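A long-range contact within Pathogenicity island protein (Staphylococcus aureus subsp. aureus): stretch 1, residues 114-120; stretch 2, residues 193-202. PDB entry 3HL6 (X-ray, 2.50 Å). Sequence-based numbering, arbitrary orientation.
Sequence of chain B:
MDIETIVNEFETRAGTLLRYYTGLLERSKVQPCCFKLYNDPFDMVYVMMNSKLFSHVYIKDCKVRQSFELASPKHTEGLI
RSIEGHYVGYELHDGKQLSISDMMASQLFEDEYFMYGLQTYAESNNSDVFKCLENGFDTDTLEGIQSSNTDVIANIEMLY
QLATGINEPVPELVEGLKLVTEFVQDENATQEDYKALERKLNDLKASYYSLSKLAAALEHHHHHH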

ATOM      1  N   PHE B 114      -0.159  13.003 -24.576  1.00 58.93           N
ATOM      2  CA  PHE B 114      -1.163  13.658 -23.754  1.00 58.82           C
ATOM      3  C   PHE B 114      -1.624  14.987 -24.327  1.00 58.93           C
ATOM      4  O   PHE B 114      -2.821  15.236 -24.401  1.00 58.69           O
ATOM      5  CB  PHE B 114      -0.638  13.857 -22.345  1.00 58.43           C
ATOM      6  CG  PHE B 114      -1.658  14.373 -21.406  1.00 58.45           C
ATOM      7  CD1 PHE B 114      -2.979  13.978 -21.529  1.00 57.75           C
ATOM      8  CD2 PHE B 114      -1.312  15.263 -20.407  1.00 56.67           C
ATOM      9  CE1 PHE B 114      -3.937  14.451 -20.661  1.00 57.85           C
ATOM     10  CE2 PHE B 114      -2.261  15.740 -19.542  1.00 58.29           C
ATOM     11  CZ  PHE B 114      -3.584  15.335 -19.665  1.00 57.95           C
ATOM     12  N   MET B 115      -0.680  15.839 -24.721  1.00 59.37           N
ATOM     13  CA  MET B 115      -1.030  17.126 -25.325  1.00 59.87           C
ATOM     14  C   MET B 115      -1.908  16.913 -26.548  1.00 60.12           C
ATOM     15  O   MET B 115      -2.957  17.573 -26.718  1.00 59.67           O
ATOM     16  CB  MET B 115       0.219  17.911 -25.718  1.00 59.54           C
ATOM     17  CG  MET B 115       0.887  18.642 -24.566  1.00 60.88           C
ATOM     18  SD  MET B 115      -0.268  19.336 -23.342  1.00 62.81           S
ATOM     19  CE  MET B 115      -1.231  20.410 -24.383  1.00 63.38           C
ATOM     20  N   TYR B 116      -1.478  15.968 -27.386  1.00 60.46           N
ATOM     21  CA  TYR B 116      -2.141  15.728 -28.657  1.00 60.73           C
ATOM     22  C   TYR B 116      -3.583  15.360 -28.399  1.00 60.48           C
ATOM     23  O   TYR B 116      -4.464  15.810 -29.108  1.00 60.41           O
ATOM     24  CB  TYR B 116      -1.446  14.620 -29.456  1.00 60.82           C
ATOM     25  CG  TYR B 116      -2.254  14.179 -30.678  1.00 62.66           C
ATOM     26  CD1 TYR B 116      -3.188  13.140 -30.592  1.00 61.86           C
ATOM     27  CD2 TYR B 116      -2.097  14.821 -31.913  1.00 63.15           C
ATOM     28  CE1 TYR B 116      -3.935  12.751 -31.704  1.00 62.63           C
ATOM     29  CE2 TYR B 116      -2.837  14.437 -33.025  1.00 62.72           C
ATOM     30  CZ  TYR B 116      -3.748  13.402 -32.916  1.00 63.68           C
ATOM     31  OH  TYR B 116      -4.474  13.020 -34.026  1.00 65.12           O
ATOM     32  N   GLY B 117      -3.806  14.543 -27.370  1.00 60.59           N
ATOM     33  CA  GLY B 117      -5.139  14.077 -27.013  1.00 60.59           C
ATOM     34  C   GLY B 117      -6.004  15.176 -26.436  1.00 60.99           C
ATOM     35  O   GLY B 117      -7.214  15.176 -26.615  1.00 60.84           O
ATOM     36  N   LEU B 118      -5.377  16.116 -25.738  1.00 61.42           N
ATOM     37  CA  LEU B 118      -6.080  17.292 -25.251  1.00 62.00           C
ATOM     38  C   LEU B 118      -6.533  18.201 -26.396  1.00 63.04           C
ATOM     39  O   LEU B 118      -7.695  18.620 -26.432  1.00 63.30           O
ATOM     40  CB  LEU B 118      -5.224  18.061 -24.238  1.00 61.65           C
ATOM     41  CG  LEU B 118      -5.176  17.428 -22.836  1.00 59.76           C
ATOM     42  CD1 LEU B 118      -3.969  17.854 -22.052  1.00 55.92           C
ATOM     43  CD2 LEU B 118      -6.446  17.712 -22.078  1.00 58.09           C
ATOM     44  N   GLN B 119      -5.620  18.496 -27.319  1.00 63.67           N
ATOM     45  CA  GLN B 119      -5.965  19.110 -28.593  1.00 64.39           C
ATOM     46  C   GLN B 119      -7.252  18.526 -29.120  1.00 64.71           C
ATOM     47  O   GLN B 119      -8.285  19.197 -29.229  1.00 65.02           O
ATOM     48  CB  GLN B 119      -4.900  18.780 -29.615  1.00 64.73           C
ATOM     49  CG  GLN B 119      -3.811  19.787 -29.792  1.00 66.47           C
ATOM     50  CD  GLN B 119      -3.392  19.853 -31.238  1.00 68.83           C
ATOM     51  OE1 GLN B 119      -2.219  20.048 -31.567  1.00 69.14           O
ATOM     52  NE2 GLN B 119      -4.359  19.666 -32.121  1.00 70.18           N
ATOM     53  N   THR B 120      -7.144  17.248 -29.452  1.00 65.02           N
ATOM     54  CA  THR B 120      -8.186  16.451 -30.081  1.00 65.09           C
ATOM     55  C   THR B 120      -9.471  16.350 -29.259  1.00 65.07           C
ATOM     56  O   THR B 120     -10.526  16.007 -29.772  1.00 65.07           O
ATOM     57  CB  THR B 120      -7.627  15.040 -30.317  1.00 64.82           C
ATOM     58  OG1 THR B 120      -6.634  15.114 -31.338  1.00 64.47           O
ATOM     59  CG2 THR B 120      -8.720  14.088 -30.744  1.00 65.67           C
TER
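Stretch 2 (193-202) DYKALERKLN

Two helices brought together from distant parts of a chain often pack without a single polar bond between them, and the pair considered here is a compact example. Residues 114-120 and 193-202 are each helical, and each is a segment of a helix that begins earlier in the chain. The backbone of the second stretch repeats the expected i to i-4 pattern, with E198 N bonded to Y194 O at 2.9 Å and L201 N to L197 O at 3.0 Å. The two N-to-C directions make an angle of 153°, so the second helix runs back along the first in a roughly antiparallel sense, with the axes approaching to 9.8 Å. The register follows from that direction: Q119 CA lies 6.0 Å from Y194 CA, whereas M115 CA and E198 CA are 8.0 Å apart. The backbones are therefore nearer each other at the Q119 end, and more of the gap at the M115 end is left for side chains to fill.

The heptad-like spacing of Y194, L197, E198 and L201 places four residues on one side of the second helix, all with CA-to-CB bonds directed toward the first. Y194 dominates. With chi1 in the t rotamer, its ring lies under the backbone of the first helix at Q119, whose CA stands 3.7 Å from the centroid of the Y194 ring (CG, CD1, CD2, CE1, CE2, CZ), only 16° off the ring normal. This CH-pi contact shows how an aromatic face can pack directly against a helix backbone. The aliphatic part of the Q119 side chain covers the same ring, its CG 3.4 Å from Y194 CZ, and L118 CB adds an apolar contact 3.8 Å from Y194 CE1.

M115 closes the other end. Its CA-to-CB bond points sideways, but chi angles of m, m, m turn the end of the chain toward the second helix, bringing M115 CE to 3.5 Å from Y194 CE1 and to 3.0 Å from Y194 OH, a tight approach for a methyl group. The same M115 CE lies 4.1 Å from E198 CB, and M115 SD reaches L201 CD1 at 4.4 Å. Deeper in, L118 CD1 meets L197 CD2 at 4.3 Å, joining two buried leucines.

No hydrogen bond crosses between the stretches. The 318 Å² they bury together comes from close packing, with one tyrosine ring as its centrepiece and aliphatic side chains extending the contact along the helices.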

ATOM      1  N   ASP B 193     -10.052  27.262 -26.065  1.00 72.35           N
ATOM      2  CA  ASP B 193      -9.905  26.805 -24.701  1.00 70.34           C
ATOM      3  C   ASP B 193      -8.710  25.870 -24.621  1.00 68.88           C
ATOM      4  O   ASP B 193      -7.957  25.904 -23.655  1.00 68.45           O
ATOM      5  CB  ASP B 193     -11.183  26.115 -24.215  1.00 70.56           C
ATOM      6  CG  ASP B 193     -12.431  26.960 -24.450  1.00 70.51           C
ATOM      7  OD1 ASP B 193     -13.460  26.420 -24.922  1.00 69.23           O
ATOM      8  OD2 ASP B 193     -12.370  28.179 -24.171  1.00 71.69           O
ATOM      9  N   TYR B 194      -8.511  25.053 -25.658  1.00 67.26           N
ATOM     10  CA  TYR B 194      -7.343  24.196 -25.679  1.00 65.22           C
ATOM     11  C   TYR B 194      -6.039  24.994 -25.677  1.00 65.02           C
ATOM     12  O   TYR B 194      -5.125  24.657 -24.942  1.00 64.77           O
ATOM     13  CB  TYR B 194      -7.327  23.185 -26.838  1.00 64.81           C
ATOM     14  CG  TYR B 194      -5.935  22.636 -26.971  1.00 61.40           C
ATOM     15  CD1 TYR B 194      -5.466  21.672 -26.089  1.00 60.20           C
ATOM     16  CD2 TYR B 194      -5.057  23.159 -27.887  1.00 59.29           C
ATOM     17  CE1 TYR B 194      -4.174  21.204 -26.155  1.00 59.60           C
ATOM     18  CE2 TYR B 194      -3.761  22.710 -27.961  1.00 60.06           C
ATOM     19  CZ  TYR B 194      -3.323  21.729 -27.095  1.00 60.02           C
ATOM     20  OH  TYR B 194      -2.036  21.280 -27.185  1.00 60.11           O
ATOM     21  N   LYS B 195      -5.922  26.026 -26.509  1.00 64.60           N
ATOM     22  CA  LYS B 195      -4.637  26.723 -26.587  1.00 64.62           C
ATOM     23  C   LYS B 195      -4.397  27.670 -25.412  1.00 63.99           C
ATOM     24  O   LYS B 195      -3.251  27.897 -25.015  1.00 64.14           O
ATOM     25  CB  LYS B 195      -4.440  27.449 -27.924  1.00 65.03           C
ATOM     26  CG  LYS B 195      -5.707  27.813 -28.651  1.00 66.51           C
ATOM     27  CD  LYS B 195      -5.474  28.926 -29.675  1.00 68.04           C
ATOM     28  CE  LYS B 195      -4.295  28.641 -30.585  1.00 69.36           C
ATOM     29  NZ  LYS B 195      -3.836  29.893 -31.312  1.00 68.85           N
ATOM     30  N   ALA B 196      -5.471  28.204 -24.845  1.00 63.14           N
ATOM     31  CA  ALA B 196      -5.375  28.880 -23.555  1.00 62.15           C
ATOM     32  C   ALA B 196      -4.746  27.948 -22.514  1.00 61.77           C
ATOM     33  O   ALA B 196      -3.810  28.326 -21.807  1.00 61.55           O
ATOM     34  CB  ALA B 196      -6.764  29.363 -23.100  1.00 61.85           C
ATOM     35  N   LEU B 197      -5.255  26.722 -22.441  1.00 61.43           N
ATOM     36  CA  LEU B 197      -4.693  25.695 -21.574  1.00 61.46           C
ATOM     37  C   LEU B 197      -3.253  25.340 -21.915  1.00 61.91           C
ATOM     38  O   LEU B 197      -2.446  25.070 -21.018  1.00 62.20           O
ATOM     39  CB  LEU B 197      -5.551  24.436 -21.612  1.00 61.14           C
ATOM     40  CG  LEU B 197      -4.996  23.207 -20.892  1.00 61.12           C
ATOM     41  CD1 LEU B 197      -5.648  23.054 -19.544  1.00 59.42           C
ATOM     42  CD2 LEU B 197      -5.197  21.928 -21.728  1.00 61.39           C
ATOM     43  N   GLU B 198      -2.906  25.335 -23.196  1.00 62.26           N
ATOM     44  CA  GLU B 198      -1.576  24.864 -23.559  1.00 62.93           C
ATOM     45  C   GLU B 198      -0.516  25.909 -23.238  1.00 63.13           C
ATOM     46  O   GLU B 198       0.650  25.571 -23.052  1.00 63.69           O
ATOM     47  CB  GLU B 198      -1.474  24.450 -25.031  1.00 62.87           C
ATOM     48  CG  GLU B 198      -0.147  24.876 -25.642  1.00 63.88           C
ATOM     49  CD  GLU B 198       0.292  24.033 -26.834  1.00 66.70           C
ATOM     50  OE1 GLU B 198       1.341  23.372 -26.728  1.00 68.94           O
ATOM     51  OE2 GLU B 198      -0.372  24.043 -27.889  1.00 68.17           O
ATOM     52  N   ARG B 199      -0.901  27.182 -23.186  1.00 63.18           N
ATOM     53  CA  ARG B 199       0.041  28.195 -22.726  1.00 62.81           C
ATOM     54  C   ARG B 199       0.161  28.179 -21.199  1.00 62.12           C
ATOM     55  O   ARG B 199       1.271  28.221 -20.674  1.00 62.17           O
ATOM     56  CB  ARG B 199      -0.287  29.593 -23.293  1.00 63.29           C
ATOM     57  CG  ARG B 199      -1.274  30.440 -22.476  1.00 64.87           C
ATOM     58  CD  ARG B 199      -1.613  31.740 -23.205  1.00 66.60           C
ATOM     59  NE  ARG B 199      -2.029  31.498 -24.600  1.00 67.69           N
ATOM     60  CZ  ARG B 199      -3.241  31.779 -25.085  1.00 65.81           C
ATOM     61  NH1 ARG B 199      -4.170  32.317 -24.297  1.00 66.71           N
ATOM     62  NH2 ARG B 199      -3.527  31.520 -26.348  1.00 62.14           N
ATOM     63  N   LYS B 200      -0.967  28.074 -20.493  1.00 61.13           N
ATOM     64  CA  LYS B 200      -0.937  27.963 -19.033  1.00 60.61           C
ATOM     65  C   LYS B 200      -0.015  26.853 -18.539  1.00 60.57           C
ATOM     66  O   LYS B 200       0.815  27.064 -17.644  1.00 60.71           O
ATOM     67  CB  LYS B 200      -2.327  27.766 -18.473  1.00 60.48           C
ATOM     68  CG  LYS B 200      -3.137  29.066 -18.406  1.00 60.31           C
ATOM     69  CD  LYS B 200      -4.565  28.746 -17.993  1.00 60.06           C
ATOM     70  CE  LYS B 200      -5.574  29.822 -18.556  1.00 60.18           C
ATOM     71  NZ  LYS B 200      -6.874  29.654 -17.801  1.00 60.72           N
ATOM     72  N   LEU B 201      -0.143  25.672 -19.141  1.00 60.37           N
ATOM     73  CA  LEU B 201       0.678  24.534 -18.760  1.00 59.41           C
ATOM     74  C   LEU B 201       2.130  24.768 -19.109  1.00 59.19           C
ATOM     75  O   LEU B 201       3.020  24.368 -18.377  1.00 59.36           O
ATOM     76  CB  LEU B 201       0.175  23.257 -19.421  1.00 59.41           C
ATOM     77  CG  LEU B 201      -1.196  22.724 -19.002  1.00 59.09           C
ATOM     78  CD1 LEU B 201      -1.408  21.355 -19.646  1.00 59.08           C
ATOM     79  CD2 LEU B 201      -1.354  22.650 -17.484  1.00 56.39           C
ATOM     80  N   ASN B 202       2.384  25.426 -20.226  1.00 59.40           N
ATOM     81  CA  ASN B 202       3.753  25.839 -20.529  1.00 59.55           C
ATOM     82  C   ASN B 202       4.353  26.822 -19.517  1.00 59.05           C
ATOM     83  O   ASN B 202       5.527  26.706 -19.164  1.00 58.71           O
ATOM     84  CB  ASN B 202       3.834  26.393 -21.935  1.00 59.98           C
ATOM     85  CG  ASN B 202       3.676  25.320 -22.971  1.00 61.18           C
ATOM     86  OD1 ASN B 202       4.390  24.314 -22.951  1.00 64.09           O
ATOM     87  ND2 ASN B 202       2.730  25.511 -23.880  1.00 61.53           N
TER